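Local atomic coordinates of tungsten-containing formylmethanofuran dehydrogenase 2 subunit C (Methanothermobacter wolfeii, PDB entry 5T5I), a protein that forms part of the tungsten-containing formylmethanofuran dehydrogenase complex, which interconverts carbon dioxide and formylmethanofuran in methanogenesis, and probably serves there as a structural subunit. Residues D64-I69 with E87-G92; I4-K9 with F52-E57; G104-V109 with G123-I128; I21-F26 with Q81-G86; R91-M96 with E110-S115. All blocks are in the same frame, centred on the assembly; numbering follows the deposited sequence.

Contact 1 of 5, residues D64-I69 with E87-G92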
# COMPACT_ATOMS: atom_id res chain seq x y z
N ASP C 64 38.44 -4.04 54.86
CA ASP C 64 38.29 -5.32 55.54
C ASP C 64 36.84 -5.60 55.95
O ASP C 64 36.60 -6.59 56.63
CB ASP C 64 39.21 -5.37 56.78
CG ASP C 64 40.67 -5.14 56.46
OD1 ASP C 64 41.14 -5.68 55.43
OD2 ASP C 64 41.34 -4.43 57.23
N ILE C 65 35.86 -4.79 55.51
CA ILE C 65 34.45 -4.98 55.87
C ILE C 65 33.65 -5.52 54.71
O ILE C 65 33.69 -4.98 53.61
CB ILE C 65 33.83 -3.68 56.43
CG1 ILE C 65 34.40 -3.42 57.84
CG2 ILE C 65 32.29 -3.75 56.45
CD1 ILE C 65 34.11 -2.16 58.43
N LYS C 66 32.85 -6.56 55.01
CA LYS C 66 31.91 -7.17 54.09
C LYS C 66 30.53 -7.09 54.77
O LYS C 66 30.32 -7.74 55.80
CB LYS C 66 32.29 -8.63 53.83
CG LYS C 66 31.44 -9.32 52.78
CD LYS C 66 31.62 -10.83 52.86
CE LYS C 66 31.29 -11.56 51.58
NZ LYS C 66 32.46 -12.31 51.04
N ILE C 67 29.61 -6.27 54.23
CA ILE C 67 28.26 -6.16 54.77
C ILE C 67 27.37 -7.16 54.03
O ILE C 67 27.29 -7.12 52.80
CB ILE C 67 27.68 -4.72 54.65
CG1 ILE C 67 28.60 -3.69 55.36
CG2 ILE C 67 26.25 -4.68 55.25
CD1 ILE C 67 28.26 -2.20 55.12
N ILE C 68 26.69 -8.04 54.77
CA ILE C 68 25.76 -9.00 54.19
C ILE C 68 24.36 -8.60 54.63
O ILE C 68 24.07 -8.64 55.83
CB ILE C 68 26.07 -10.47 54.59
CG1 ILE C 68 27.53 -10.84 54.18
CG2 ILE C 68 25.04 -11.44 53.96
CD1 ILE C 68 27.98 -12.27 54.52
N ILE C 69 23.48 -8.23 53.68
CA ILE C 69 22.09 -7.93 53.98
C ILE C 69 21.39 -9.25 53.72
O ILE C 69 21.22 -9.63 52.55
CB ILE C 69 21.52 -6.75 53.17
CG1 ILE C 69 22.38 -5.49 53.41
CG2 ILE C 69 20.04 -6.51 53.55
CD1 ILE C 69 21.90 -4.22 52.78
N GLU C 87 33.00 -4.40 50.67
CA GLU C 87 32.01 -5.13 49.91
C GLU C 87 30.62 -5.15 50.58
O GLU C 87 30.52 -5.11 51.80
CB GLU C 87 32.55 -6.56 49.74
CG GLU C 87 31.81 -7.40 48.71
CD GLU C 87 32.43 -8.75 48.41
OE1 GLU C 87 33.46 -9.11 49.02
OE2 GLU C 87 31.86 -9.46 47.55
N ILE C 88 29.57 -5.16 49.75
CA ILE C 88 28.18 -5.32 50.18
C ILE C 88 27.58 -6.46 49.34
O ILE C 88 27.74 -6.46 48.12
CB ILE C 88 27.32 -4.03 50.03
CG1 ILE C 88 27.96 -2.83 50.75
CG2 ILE C 88 25.87 -4.28 50.54
CD1 ILE C 88 27.26 -1.48 50.50
N ILE C 89 26.89 -7.40 49.98
CA ILE C 89 26.17 -8.47 49.29
C ILE C 89 24.72 -8.34 49.76
O ILE C 89 24.48 -8.40 50.96
CB ILE C 89 26.75 -9.89 49.56
CG1 ILE C 89 28.20 -9.97 49.02
CG2 ILE C 89 25.86 -10.98 48.90
CD1 ILE C 89 28.90 -11.33 49.16
N VAL C 90 23.77 -8.18 48.84
CA VAL C 90 22.35 -8.10 49.20
C VAL C 90 21.67 -9.39 48.74
O VAL C 90 21.58 -9.62 47.53
CB VAL C 90 21.64 -6.83 48.64
CG1 VAL C 90 20.21 -6.74 49.18
CG2 VAL C 90 22.43 -5.56 48.97
N ARG C 91 21.18 -10.22 49.69
CA ARG C 91 20.50 -11.49 49.38
C ARG C 91 19.01 -11.22 49.18
O ARG C 91 18.16 -11.69 49.93
CB ARG C 91 20.75 -12.55 50.47
CG ARG C 91 22.22 -12.94 50.57
CD ARG C 91 22.47 -13.91 51.70
NE ARG C 91 23.88 -14.30 51.77
CZ ARG C 91 24.48 -14.81 52.85
NH1 ARG C 91 23.79 -15.03 53.97
NH2 ARG C 91 25.77 -15.12 52.81
N GLY C 92 18.73 -10.45 48.14
CA GLY C 92 17.38 -10.02 47.80
C GLY C 92 17.40 -8.79 46.90
O GLY C 92 18.44 -8.48 46.31
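Arg91, beyond the end of strand 87-90, folds back over the tip of the neighbouring strand 66-69. Its CB lies 3.6 Å from Ile69 O and its CG is still near the same oxygen, CG being placed anti to the carbonyl carbon of Arg91 (chi1 -64°). From there the chain runs extended to NE, and the guanidinium settles over Ile68: the methyl CG2 of Ile68 sits above the centre of one face, 3.6 Å from Arg91 CZ, while Arg91 NH2 also approaches Ile68 CD1. At the tip, NH1 forms a salt bridge with Asp70, and together these contacts would restrain the guanidinium.

The strands run parallel in register. Glu87 and Ile89 of one strand alternate as donors and acceptors with Ile65, Ile67 and Ile69 of the other, and the ladder ends with Arg91 N giving a straight bond of 2.9 Å to Ile69 O. On the face of Ile68 and Ile89, Lys66 lies side by side with Glu87; Lys66 NZ reaches Glu87 OE1 only in a long salt bridge of 3.9 Å, and Lys66 CE packs tightly on Ile89 CD1 at 3.4 Å. The opposite face is apolar: Ile67 neighbours Ile88, and Ile69 CD1 meets Val90 CG2 at 4.1 Å, with Pro23 and Phe26 (on Ile67) and Met83 (on Ile88) extending it. Two successive coils of a beta-helix are stacked, wholly apolar on the Ile67 and Ile88 face and mixed on the other, where the long ion pair beside Ile68 and Ile89 probably contributes less than the backbone ladder.

Contact 2 of 5, residues I4-K9 with F52-E57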
# COMPACT_ATOMS: atom_id res chain seq x y z
N ILE C 4 29.72 -8.36 58.66
CA ILE C 4 28.70 -7.71 59.50
C ILE C 4 27.36 -8.06 58.82
O ILE C 4 27.18 -7.76 57.64
CB ILE C 4 28.94 -6.18 59.65
CG1 ILE C 4 30.22 -5.94 60.50
CG2 ILE C 4 27.73 -5.49 60.30
CD1 ILE C 4 30.87 -4.61 60.30
N ILE C 5 26.47 -8.75 59.55
CA ILE C 5 25.20 -9.24 59.02
C ILE C 5 24.05 -8.33 59.40
O ILE C 5 23.82 -8.11 60.59
CB ILE C 5 24.90 -10.69 59.49
CG1 ILE C 5 26.15 -11.62 59.45
CG2 ILE C 5 23.73 -11.30 58.69
CD1 ILE C 5 26.80 -11.78 58.12
N LEU C 6 23.29 -7.85 58.40
CA LEU C 6 22.09 -7.05 58.60
C LEU C 6 20.91 -7.93 58.19
O LEU C 6 20.81 -8.29 57.02
CB LEU C 6 22.08 -5.76 57.76
CG LEU C 6 23.20 -4.74 57.97
CD1 LEU C 6 22.88 -3.46 57.19
CD2 LEU C 6 23.39 -4.41 59.42
N THR C 7 20.03 -8.29 59.12
CA THR C 7 18.88 -9.13 58.80
C THR C 7 17.67 -8.22 58.85
O THR C 7 17.35 -7.72 59.92
CB THR C 7 18.76 -10.31 59.76
OG1 THR C 7 20.02 -10.98 59.79
CG2 THR C 7 17.68 -11.29 59.34
N PRO C 8 17.04 -7.94 57.70
CA PRO C 8 15.92 -6.99 57.73
C PRO C 8 14.70 -7.48 58.48
O PRO C 8 14.32 -8.64 58.37
CB PRO C 8 15.60 -6.76 56.25
CG PRO C 8 16.24 -7.83 55.51
CD PRO C 8 17.32 -8.43 56.34
N LYS C 9 14.06 -6.56 59.20
CA LYS C 9 12.76 -6.79 59.82
C LYS C 9 11.77 -6.46 58.67
O LYS C 9 12.22 -6.25 57.54
CB LYS C 9 12.58 -5.86 61.03
CG LYS C 9 13.58 -6.16 62.14
CD LYS C 9 13.52 -5.16 63.26
CE LYS C 9 14.51 -5.49 64.35
NZ LYS C 9 14.57 -4.43 65.39
N PHE C 52 16.56 -3.35 61.17
CA PHE C 52 17.48 -4.45 60.91
C PHE C 52 18.01 -5.04 62.20
O PHE C 52 18.36 -4.28 63.11
CB PHE C 52 18.71 -3.99 60.10
CG PHE C 52 18.39 -3.50 58.71
CD1 PHE C 52 18.06 -2.17 58.48
CD2 PHE C 52 18.43 -4.36 57.63
CE1 PHE C 52 17.75 -1.72 57.20
CE2 PHE C 52 18.11 -3.92 56.36
CZ PHE C 52 17.75 -2.61 56.15
N GLU C 53 18.17 -6.37 62.25
CA GLU C 53 18.88 -7.03 63.35
C GLU C 53 20.35 -6.90 62.91
O GLU C 53 20.60 -6.94 61.70
CB GLU C 53 18.51 -8.52 63.48
CG GLU C 53 17.03 -8.81 63.70
CD GLU C 53 16.49 -8.57 65.10
OE1 GLU C 53 17.25 -8.08 65.97
OE2 GLU C 53 15.30 -8.88 65.32
N VAL C 54 21.29 -6.70 63.84
CA VAL C 54 22.71 -6.54 63.51
C VAL C 54 23.55 -7.54 64.32
O VAL C 54 23.35 -7.66 65.52
CB VAL C 54 23.21 -5.08 63.75
CG1 VAL C 54 24.63 -4.89 63.21
CG2 VAL C 54 22.27 -4.05 63.12
N SER C 55 24.51 -8.22 63.65
CA SER C 55 25.46 -9.15 64.28
C SER C 55 26.76 -9.22 63.45
O SER C 55 26.82 -8.66 62.35
CB SER C 55 24.84 -10.54 64.40
OG SER C 55 24.57 -11.11 63.13
N GLY C 56 27.77 -9.89 63.99
CA GLY C 56 29.05 -10.08 63.31
C GLY C 56 30.24 -9.51 64.03
O GLY C 56 30.20 -9.29 65.24
N GLU C 57 31.32 -9.24 63.27
CA GLU C 57 32.60 -8.77 63.82
C GLU C 57 33.01 -7.39 63.28
O GLU C 57 33.19 -7.23 62.08
CB GLU C 57 33.74 -9.80 63.58
CG GLU C 57 33.77 -10.44 62.19
CD GLU C 57 34.95 -11.36 61.92
OE1 GLU C 57 36.00 -11.21 62.58
OE2 GLU C 57 34.83 -12.21 61.01
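Leu6 and Val54 lie side by side at the N-terminal end of the beta-helix, where the antiparallel strand 52-56 borders strand 3-8 and departs from the parallel stacking that follows. Leu6 CD2 meets Val54 CG2 at 3.9 Å and is almost as near to its CG1. Next along the same face, the ring of Phe52 leans against the other strand: Phe52 CD2 is 3.6 Å from Pro8 CA, Phe52 CE2 touches Pro8 CB, and Leu6 CB approaches Phe52 CD2 as well. Phe52 CG lies anti to its own carbonyl carbon (chi1 -64°), and from there the ring reaches Pro8.

Four backbone bonds hold these side chains in step. The hydrogen-bonded pair Thr7 and Glu53 is joined in both directions, and so is the pair Ile5 and Ser55, where Ile5 N reaches Ser55 O at 2.8 Å. Between them, Leu6 CA and Val54 CA make CA-H...O contacts to Glu53 O and Ile5 O. Ser55 OG stands over Ile5 CB at 3.7 Å on the face that also carries Thr7 and Glu53. At the end of the pair, Gly56 lies against Ile4 with no side chain between them.

Further out, Ile31 and Ile34 of helix 31-35 pack on Val54, Phe26 on Ile4 and Leu6, and Val73 on Pro8 and Phe52. Strand 66-69 flanks the other edge of strand 3-8. Lys9 crosses Glu53 at about a right angle, its amine hydrogen-bonded to Gly49 O; Lys9 NZ stays 4.5 Å from Glu53 OE2, beyond a salt bridge, although the methylene Lys9 CE comes within 3.6 Å of Glu53 OE2.

Contact 3 of 5, residues G104-V109 with G123-I128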
# COMPACT_ATOMS: atom_id res chain seq x y z
N GLY C 104 34.96 2.96 44.86
CA GLY C 104 35.67 1.68 44.90
C GLY C 104 34.91 0.63 45.68
O GLY C 104 33.83 0.90 46.21
N GLY C 105 35.48 -0.57 45.76
CA GLY C 105 34.83 -1.70 46.42
C GLY C 105 33.86 -2.40 45.48
O GLY C 105 33.88 -2.15 44.27
N LYS C 106 33.01 -3.27 46.03
CA LYS C 106 32.06 -4.05 45.23
C LYS C 106 30.70 -4.23 45.89
O LYS C 106 30.63 -4.52 47.09
CB LYS C 106 32.66 -5.44 44.89
CG LYS C 106 31.77 -6.26 43.94
CD LYS C 106 32.45 -7.52 43.41
CE LYS C 106 31.67 -8.13 42.25
NZ LYS C 106 31.18 -9.49 42.56
N ILE C 107 29.63 -4.12 45.09
CA ILE C 107 28.26 -4.39 45.54
C ILE C 107 27.68 -5.50 44.66
O ILE C 107 27.71 -5.39 43.43
CB ILE C 107 27.33 -3.14 45.48
CG1 ILE C 107 27.90 -1.97 46.29
CG2 ILE C 107 25.90 -3.51 45.96
CD1 ILE C 107 27.15 -0.67 46.12
N THR C 108 27.12 -6.55 45.29
CA THR C 108 26.43 -7.63 44.59
C THR C 108 24.98 -7.60 45.06
O THR C 108 24.74 -7.65 46.25
CB THR C 108 27.09 -9.00 44.84
OG1 THR C 108 28.45 -8.95 44.41
CG2 THR C 108 26.39 -10.13 44.07
N VAL C 109 24.03 -7.49 44.12
CA VAL C 109 22.59 -7.54 44.41
C VAL C 109 22.11 -8.86 43.82
O VAL C 109 22.19 -9.04 42.60
CB VAL C 109 21.82 -6.34 43.81
CG1 VAL C 109 20.31 -6.49 44.02
CG2 VAL C 109 22.33 -5.02 44.39
N GLY C 123 34.21 4.60 40.32
CA GLY C 123 35.05 3.40 40.36
C GLY C 123 34.43 2.24 41.11
O GLY C 123 33.35 2.38 41.70
N GLY C 124 35.10 1.10 41.07
CA GLY C 124 34.62 -0.12 41.71
C GLY C 124 33.72 -0.93 40.80
O GLY C 124 33.79 -0.81 39.57
N GLU C 125 32.90 -1.80 41.40
CA GLU C 125 32.04 -2.73 40.66
C GLU C 125 30.68 -2.88 41.28
O GLU C 125 30.57 -2.96 42.49
CB GLU C 125 32.67 -4.14 40.62
CG GLU C 125 34.01 -4.28 39.94
CD GLU C 125 34.70 -5.59 40.30
OE1 GLU C 125 34.35 -6.64 39.71
OE2 GLU C 125 35.53 -5.58 41.23
N ILE C 126 29.66 -3.00 40.43
CA ILE C 126 28.28 -3.30 40.81
C ILE C 126 27.88 -4.50 39.97
O ILE C 126 28.08 -4.48 38.75
CB ILE C 126 27.30 -2.11 40.56
CG1 ILE C 126 27.68 -0.91 41.46
CG2 ILE C 126 25.83 -2.55 40.82
CD1 ILE C 126 26.96 0.38 41.14
N GLU C 127 27.31 -5.52 40.60
CA GLU C 127 26.84 -6.72 39.89
C GLU C 127 25.40 -7.00 40.34
O GLU C 127 25.17 -7.18 41.53
CB GLU C 127 27.75 -7.92 40.18
CG GLU C 127 27.42 -9.11 39.31
CD GLU C 127 28.52 -10.16 39.20
OE1 GLU C 127 29.30 -10.31 40.16
OE2 GLU C 127 28.58 -10.83 38.15
N ILE C 128 24.44 -6.96 39.40
CA ILE C 128 23.01 -7.19 39.69
C ILE C 128 22.64 -8.50 39.01
O ILE C 128 22.73 -8.58 37.78
CB ILE C 128 22.16 -5.98 39.21
CG1 ILE C 128 22.54 -4.70 40.01
CG2 ILE C 128 20.65 -6.26 39.35
CD1 ILE C 128 22.26 -3.40 39.30
O HOH W 1 36.01 -3.56 43.01
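The carboxylates of Glu127 and Glu125 stand on the same face of their strand and both lie close to Lys106 of the strand alongside. Lys106 NZ meets the Glu127 group nearly head-on to OE1, in a salt bridge of 3.2 Å, while the second oxygen, OE2, is taken by His155 NE2. Both oxygens of Glu127 are therefore engaged, and with them the rotation of the group is restrained. The Glu125 carboxylate is turned otherwise: its OE1 is approached by the methylene Lys106 CE at 4.0 Å, and its OE2 receives a hydrogen bond from a water, 2.7 Å away, which donates a second one to Gly105 O.

Lys106 extends from a CG placed anti to its backbone N (chi1 -175°) and bends at the last torsion; from there NZ also makes a weak bond to Thr108 OG1 on its own strand. Underneath, the two strands are parallel and in register. Ile107 N, Glu127 N and Val109 N link them in turn, the last reaching Glu127 O at 2.8 Å. Ile107, Ile126, Val109 and Ile128 point to the opposite, apolar face, where Val109 CB lies 4.2 Å from Ile128 CG1 and Met83 and Met102 pack nearby.

Before the strands, the glycine pairs Gly104-Gly105 and Gly123-Gly124 stack with Gly104 CA and Gly124 CA 3.8 Å apart. Positive phi suits glycine at Gly105 and Gly124, and at Gly124 a CB would clash with Gly105 O and Gly104 C. Recurrence of the same glycine turn and strand after 19 residues fits successive coils of a beta-helix, as in the glycine-rich C-terminal domain of glutamate synthase.

Contact 4 of 5, residues I21-F26 with Q81-G86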
# COMPACT_ATOMS: atom_id res chain seq x y z
N ILE C 21 24.55 2.86 55.00
CA ILE C 21 24.87 1.43 54.89
C ILE C 21 26.01 1.32 53.87
O ILE C 21 25.77 1.23 52.67
CB ILE C 21 23.67 0.52 54.54
CG1 ILE C 21 22.62 0.59 55.66
CG2 ILE C 21 24.15 -0.96 54.36
CD1 ILE C 21 21.28 -0.11 55.36
N LYS C 22 27.23 1.40 54.37
CA LYS C 22 28.43 1.25 53.56
C LYS C 22 29.64 0.94 54.44
O LYS C 22 29.68 1.39 55.59
CB LYS C 22 28.70 2.48 52.68
CG LYS C 22 28.74 3.83 53.39
CD LYS C 22 29.29 4.89 52.43
CE LYS C 22 29.05 6.33 52.82
NZ LYS C 22 27.77 6.87 52.29
N PRO C 23 30.65 0.21 53.93
CA PRO C 23 31.83 -0.11 54.76
C PRO C 23 32.55 1.11 55.37
O PRO C 23 33.05 1.01 56.49
CB PRO C 23 32.74 -0.87 53.78
CG PRO C 23 31.79 -1.49 52.80
CD PRO C 23 30.75 -0.43 52.60
N ASP C 24 32.53 2.28 54.68
CA ASP C 24 33.16 3.52 55.16
C ASP C 24 32.57 4.01 56.51
O ASP C 24 33.31 4.52 57.34
CB ASP C 24 33.05 4.63 54.11
CG ASP C 24 33.71 4.27 52.80
OD1 ASP C 24 33.11 3.48 52.02
OD2 ASP C 24 34.85 4.73 52.57
N VAL C 25 31.25 3.84 56.71
CA VAL C 25 30.59 4.25 57.95
C VAL C 25 30.73 3.16 59.01
O VAL C 25 30.89 3.48 60.18
CB VAL C 25 29.11 4.62 57.70
CG1 VAL C 25 28.38 4.96 59.01
CG2 VAL C 25 29.01 5.80 56.73
N PHE C 26 30.63 1.87 58.60
CA PHE C 26 30.70 0.75 59.54
C PHE C 26 32.11 0.60 60.12
O PHE C 26 32.25 0.14 61.25
CB PHE C 26 30.24 -0.56 58.87
CG PHE C 26 28.74 -0.75 58.72
CD1 PHE C 26 27.89 0.33 58.50
CD2 PHE C 26 28.19 -2.03 58.68
CE1 PHE C 26 26.51 0.15 58.36
CE2 PHE C 26 26.81 -2.21 58.53
CZ PHE C 26 25.99 -1.12 58.36
N GLN C 81 25.87 4.10 48.73
CA GLN C 81 26.11 5.40 48.10
C GLN C 81 27.47 5.98 48.47
O GLN C 81 27.78 6.07 49.65
CB GLN C 81 25.01 6.40 48.48
CG GLN C 81 25.15 7.76 47.81
CD GLN C 81 23.89 8.57 47.97
OE1 GLN C 81 22.89 8.32 47.30
NE2 GLN C 81 23.89 9.51 48.89
N GLU C 82 28.29 6.33 47.46
CA GLU C 82 29.61 6.94 47.64
C GLU C 82 30.61 6.10 48.45
O GLU C 82 31.56 6.65 49.01
CB GLU C 82 29.46 8.36 48.23
CG GLU C 82 28.75 9.29 47.26
CD GLU C 82 28.36 10.66 47.77
OE1 GLU C 82 28.66 11.00 48.93
OE2 GLU C 82 27.71 11.40 47.00
N MET C 83 30.47 4.76 48.45
CA MET C 83 31.42 3.89 49.15
C MET C 83 32.77 3.89 48.39
O MET C 83 32.78 4.11 47.18
CB MET C 83 30.86 2.47 49.37
CG MET C 83 30.72 1.62 48.12
SD MET C 83 30.00 -0.01 48.49
CE MET C 83 31.45 -0.94 48.71
N THR C 84 33.88 3.72 49.12
CA THR C 84 35.24 3.77 48.53
C THR C 84 35.98 2.43 48.57
O THR C 84 36.98 2.30 47.85
CB THR C 84 36.11 4.83 49.24
OG1 THR C 84 36.53 4.32 50.52
CG2 THR C 84 35.42 6.19 49.38
N ALA C 85 35.56 1.48 49.40
CA ALA C 85 36.24 0.19 49.57
C ALA C 85 35.33 -0.81 50.29
O ALA C 85 34.28 -0.42 50.80
CB ALA C 85 37.51 0.38 50.40
N GLY C 86 35.76 -2.06 50.34
CA GLY C 86 35.00 -3.11 51.00
C GLY C 86 33.96 -3.70 50.07
O GLY C 86 34.01 -3.52 48.85
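Lys22 and Thr84 each start their side chains between the backbone N and the carbonyl carbon, and both turns serve this contact. In Lys22 chi1 (53°) places CG there, and the bend at the last torsion turns NZ to Gln81 O; in Thr84 (chi1 76°) OG1 is presented to Asp24.

Asp24 is gripped twice by one residue. Thr84 OG1 donates to the syn lone pair of Asp24 OD2, 2.7 Å away, and Thr84 N donates to Asp24 OD1 at 3.0 Å, also on the syn side but 24° out of the carboxylate plane. The two bonds hold the carboxylate against the loop, and OD1 additionally lies 3.4 Å from Met83 CA. At the other end of the contact Lys22 NZ donates to Gln81 O at 2.8 Å, and a second bond to Pro19 O ties the same amine to the chain just before it. The aliphatic part of Lys22 packs on the way: Lys22 CB lies 4.0 Å from Met83 CB.

Pro23 fills the middle. Its CD meets Met83 CE at 4.0 Å, and its CG packs 3.4 Å from Ala85 O, a carbonyl buried here without a polar partner in the model. Gly86, lacking a side chain, lets the loop pass beside Pro23. Lys22, at the N-cap position, accepts through its O from Val25 N and Phe26 N, the first bonds of the short helix 23-26. Pro23 and Met83 both also touch Ile88 of strand 87-90. A helical turn from the N-terminal segment is thereby pinned to a loop of the first coils, its Pro23 and Phe26 reaching the aliphatic face of a beta-helix.

Contact 5 of 5, residues R91-M96 with E110-S115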
# COMPACT_ATOMS: atom_id res chain seq x y z
N ARG C 91 21.18 -10.22 49.69
CA ARG C 91 20.50 -11.49 49.38
C ARG C 91 19.01 -11.22 49.18
O ARG C 91 18.16 -11.69 49.93
CB ARG C 91 20.75 -12.55 50.47
CG ARG C 91 22.22 -12.94 50.57
CD ARG C 91 22.47 -13.91 51.70
NE ARG C 91 23.88 -14.30 51.77
CZ ARG C 91 24.48 -14.81 52.85
NH1 ARG C 91 23.79 -15.03 53.97
NH2 ARG C 91 25.77 -15.12 52.81
N GLY C 92 18.73 -10.45 48.14
CA GLY C 92 17.38 -10.02 47.80
C GLY C 92 17.40 -8.79 46.90
O GLY C 92 18.44 -8.48 46.31
N ASN C 93 16.28 -8.08 46.82
CA ASN C 93 16.15 -6.89 45.97
C ASN C 93 16.55 -5.61 46.70
O ASN C 93 16.61 -5.60 47.92
CB ASN C 93 14.71 -6.72 45.46
CG ASN C 93 14.12 -7.98 44.87
OD1 ASN C 93 14.62 -8.52 43.87
ND2 ASN C 93 13.05 -8.48 45.47
N VAL C 94 16.80 -4.54 45.92
CA VAL C 94 17.10 -3.18 46.41
C VAL C 94 16.23 -2.19 45.65
O VAL C 94 15.82 -2.47 44.53
CB VAL C 94 18.60 -2.77 46.30
CG1 VAL C 94 19.49 -3.66 47.16
CG2 VAL C 94 19.09 -2.74 44.86
N ASN C 95 16.00 -1.00 46.24
CA ASN C 95 15.24 0.07 45.60
C ASN C 95 16.23 0.93 44.74
O ASN C 95 17.20 0.38 44.18
CB ASN C 95 14.48 0.89 46.67
CG ASN C 95 13.28 1.67 46.16
OD1 ASN C 95 13.44 2.68 45.49
ND2 ASN C 95 12.06 1.20 46.38
N MET C 96 16.01 2.24 44.61
CA MET C 96 16.81 3.11 43.75
C MET C 96 18.17 3.46 44.32
O MET C 96 18.41 3.30 45.51
CB MET C 96 16.04 4.42 43.49
CG MET C 96 14.72 4.24 42.75
SD MET C 96 13.71 5.73 42.91
CE MET C 96 12.19 5.16 42.21
N GLU C 110 21.65 -9.80 44.66
CA GLU C 110 21.20 -11.11 44.16
C GLU C 110 19.85 -11.07 43.45
O GLU C 110 19.58 -11.93 42.61
CB GLU C 110 21.21 -12.17 45.27
CG GLU C 110 22.62 -12.45 45.73
CD GLU C 110 22.79 -13.53 46.78
OE1 GLU C 110 23.92 -13.63 47.29
OE2 GLU C 110 21.82 -14.25 47.09
N GLY C 111 19.02 -10.08 43.78
CA GLY C 111 17.72 -9.88 43.16
C GLY C 111 17.74 -8.75 42.15
O GLY C 111 18.74 -8.55 41.45
N ASN C 112 16.65 -7.97 42.10
CA ASN C 112 16.51 -6.82 41.20
C ASN C 112 16.94 -5.51 41.87
O ASN C 112 17.00 -5.43 43.09
CB ASN C 112 15.06 -6.69 40.71
CG ASN C 112 14.50 -7.97 40.14
OD1 ASN C 112 15.14 -8.62 39.31
ND2 ASN C 112 13.33 -8.38 40.61
N ALA C 113 17.22 -4.49 41.04
CA ALA C 113 17.57 -3.14 41.50
C ALA C 113 16.66 -2.11 40.83
O ALA C 113 16.27 -2.28 39.67
CB ALA C 113 19.02 -2.82 41.17
N GLY C 114 16.36 -1.04 41.54
CA GLY C 114 15.54 0.05 41.03
C GLY C 114 16.32 0.95 40.10
O GLY C 114 17.48 0.65 39.76
N SER C 115 15.71 2.07 39.70
CA SER C 115 16.36 3.03 38.81
C SER C 115 17.56 3.71 39.48
O SER C 115 17.66 3.75 40.70
CB SER C 115 15.37 4.08 38.33
OG SER C 115 14.32 3.45 37.62
O HOH W 2 25.33 -14.85 49.23
O HOH W 3 19.25 0.90 42.30
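Asn93 reaches across to the turn Gly111-Asn112, its OD1 lying 3.5 Å over Gly111 CA and accepting from Asn112 N. That bond is short and nearly straight, 2.7 Å, and it uses a lone pair in the plane of the amide; with CG anti to the carbonyl carbon (chi1 -49°), the group is directed to the next coil. The same scheme recurs through the stacked turns of this beta-helix: Asp72 OD1 accepts from Asn93 N, and Asn112 OD1 accepts from Asp131 N. A series of Asp and Asn side-chain oxygens therefore holds one coil to the next in these successive turns.

Backbone bonds continue the stacking on both sides. Gly111 N donates to Gly92 O from above the carbonyl plane, Val94 N donates nearly straight to Asn112 O at 3.0 Å, and Gly114 N donates to Asn95 O, from above its carbonyl plane, and more weakly to Val94 O. Gly111 and Gly114, bare of side chains, face the preceding coil closely. Val94 CG2 covers Ala113 CB at 3.7 Å on the inner side, where Val73 and Ile79 also pack on Val94.

At the start of the turn Arg91 and Glu110 run side by side, with their flat groups 40° apart; the opposite charges stay beyond salt-bridge distance, and a water connects them, accepting from Arg91 NE and donating to Glu110 OE1 at 2.7 Å. At the far end Met96 CB lies 3.3 Å from Ser115 O, and Ser115 OG bonds to Asp134 N and to Ser94 OG of the neighbouring FwdD subunit.

Contacts 2, 1 and 3 follow one another along the beta-helix, each joining two neighbouring strands: contacts 1 and 2 have centres about 10 Å apart, contacts 1 and 3 likewise, and contacts 2 and 3, centres about 20 Å apart, do not touch, their nearest atoms being about 11 Å apart. Backbone bonds such as Ile68 O to Leu6 N and Val90 N to Thr108 O carry the ladder between them. Contact 4 packs on the apolar face of contact 1 and reaches contact 3 through Met83, which lies against Ile88 and Ile107. Contact 5 continues contact 1 through Arg91 and Gly92 at the opposite end of the strands from contact 4, centres about 18 Å apart. The calcium ion at Ser139, Tyr140 and Asp143 lies about 14 Å from the Ser115 side chain.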